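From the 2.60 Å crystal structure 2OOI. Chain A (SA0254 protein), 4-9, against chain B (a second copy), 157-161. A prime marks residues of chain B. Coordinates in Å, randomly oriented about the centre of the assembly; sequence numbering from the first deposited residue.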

# COMPACT_ATOMS: atom_id res chain seq x y z
N ASN A 4 -5.35 7.30 3.53
CA ASN A 4 -4.94 7.54 2.15
C ASN A 4 -3.42 7.77 2.01
O ASN A 4 -2.89 8.68 2.61
CB ASN A 4 -5.71 8.74 1.58
CG ASN A 4 -5.53 8.89 0.07
OD1 ASN A 4 -5.23 7.93 -0.63
ND2 ASN A 4 -5.72 10.11 -0.44
N VAL A 5 -2.75 6.97 1.18
CA VAL A 5 -1.28 7.00 1.10
C VAL A 5 -0.70 7.94 0.04
O VAL A 5 0.43 8.37 0.19
CB VAL A 5 -0.68 5.58 0.77
CG1 VAL A 5 0.72 5.48 1.31
CG2 VAL A 5 -1.54 4.44 1.33
N PHE A 6 -1.48 8.25 -0.99
CA PHE A 6 -0.96 8.96 -2.15
C PHE A 6 -0.23 10.24 -1.73
O PHE A 6 0.99 10.33 -1.85
CB PHE A 6 -2.09 9.30 -3.12
CG PHE A 6 -1.76 9.01 -4.56
CD1 PHE A 6 -0.88 8.00 -4.89
CD2 PHE A 6 -2.34 9.75 -5.58
CE1 PHE A 6 -0.57 7.74 -6.21
CE2 PHE A 6 -2.04 9.49 -6.90
CZ PHE A 6 -1.16 8.48 -7.22
N LYS A 7 -0.99 11.21 -1.25
CA LYS A 7 -0.65 11.90 -0.01
C LYS A 7 0.82 11.69 0.36
O LYS A 7 1.19 10.65 0.90
CB LYS A 7 -1.54 11.42 1.14
CG LYS A 7 -2.37 12.52 1.78
CD LYS A 7 -3.61 12.83 0.96
CE LYS A 7 -4.76 13.27 1.85
NZ LYS A 7 -6.06 13.25 1.12
N THR A 8 1.65 12.69 0.05
CA THR A 8 2.66 13.15 0.98
C THR A 8 2.10 14.19 1.94
O THR A 8 2.26 15.39 1.74
CB THR A 8 3.87 13.76 0.24
OG1 THR A 8 4.41 12.79 -0.67
CG2 THR A 8 4.95 14.17 1.23
N ASN A 9 1.44 13.72 3.00
CA ASN A 9 1.05 14.58 4.11
C ASN A 9 1.57 13.94 5.37
O ASN A 9 2.22 12.90 5.32
CB ASN A 9 -0.48 14.63 4.23
CG ASN A 9 -1.11 15.63 3.31
OD1 ASN A 9 -0.59 16.72 3.12
ND2 ASN A 9 -2.27 15.27 2.75
N TYR B 157 6.00 -0.15 -3.57
CA TYR B 157 6.60 1.18 -3.74
C TYR B 157 5.55 2.18 -4.17
O TYR B 157 4.74 1.88 -5.03
CB TYR B 157 7.74 1.14 -4.76
CG TYR B 157 8.28 2.51 -5.08
CD1 TYR B 157 8.94 3.26 -4.10
CD2 TYR B 157 8.11 3.08 -6.35
CE1 TYR B 157 9.43 4.56 -4.38
CE2 TYR B 157 8.60 4.38 -6.64
CZ TYR B 157 9.26 5.11 -5.65
OH TYR B 157 9.74 6.38 -5.92
N ILE B 158 5.55 3.37 -3.57
CA ILE B 158 4.76 4.48 -4.11
C ILE B 158 5.64 5.71 -4.30
O ILE B 158 6.35 6.11 -3.38
CB ILE B 158 3.60 4.89 -3.23
CG1 ILE B 158 2.67 3.70 -2.99
CG2 ILE B 158 2.83 6.04 -3.88
CD1 ILE B 158 1.37 4.09 -2.29
N PRO B 159 5.61 6.30 -5.51
CA PRO B 159 6.31 7.54 -5.74
C PRO B 159 5.33 8.67 -5.51
O PRO B 159 4.61 9.06 -6.42
CB PRO B 159 6.71 7.42 -7.21
CG PRO B 159 5.60 6.60 -7.83
CD PRO B 159 4.91 5.84 -6.73
N SER B 160 5.28 9.17 -4.28
CA SER B 160 4.28 10.15 -3.84
C SER B 160 4.71 11.62 -4.09
O SER B 160 5.91 11.93 -4.15
CB SER B 160 3.97 9.90 -2.35
OG SER B 160 3.04 10.82 -1.81
N LYS B 161 3.71 12.49 -4.26
CA LYS B 161 3.92 13.90 -4.59
C LYS B 161 2.96 14.82 -3.84
O LYS B 161 3.35 15.94 -3.46
CB LYS B 161 3.83 14.14 -6.11
CG LYS B 161 4.95 13.51 -6.98
CD LYS B 161 4.81 13.80 -8.51
CE LYS B 161 5.95 13.14 -9.36
NZ LYS B 161 5.80 13.42 -10.83

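The contact between these two copies of SA0254 protein is a small, mixed one, in which a patch of apolar side chains lies beside a single hydroxyl-to-hydroxyl hydrogen bond. It illustrates a general principle: an irregular segment can pack on a strand through side chains, without extending the sheet. Tyr157′ to Ser160′ belong to a strand that begins earlier in the chain, whereas Val5 to Thr8 follow no regular pattern, and no backbone-to-backbone hydrogen bond joins them. Measured between CA atoms, the stretches come closest at Phe6 and Ser160′, 5.6 Å apart, and the two stretches together bury 265 Å².

The alternation of a strand decides which residues take part. Ile158′ and Ser160′ point toward the other chain, while Pro159′, between them, points away and makes no contact. Ile158′ supplies the apolar half. Its CD1 lies 3.9 Å from CG1 of Val5, an ordinary van der Waals separation for two branched aliphatic side chains, both buried. Its CG2 lies 4.3 Å from CD1 of Phe6, meeting the ring obliquely. The CA-to-CB bond of Phe6 points away from the strand, yet the end of the side chain comes nearer, so the ring still gains this looser contact. Such pairings have little directional demand; their benefit comes from removing hydrocarbon surface from water.

Two residues along the strand, the chemistry becomes polar. The CA-to-CB bond of Thr8 points toward the strand, and OG1 of Thr8 is hydrogen-bonded to OG of Ser160′ at 2.7 Å. Either hydroxyl could be the donor, since a hydroxyl can both donate and accept a hydrogen bond. The bond is best read with caution, because the serine oxygen is modelled too close to a neighbour and its position is less certain. Thr8 OG1 also hydrogen-bonds elsewhere in the structure. After Ser160′, the CA-to-CB bond of Lys161′ points away from the chain A stretch.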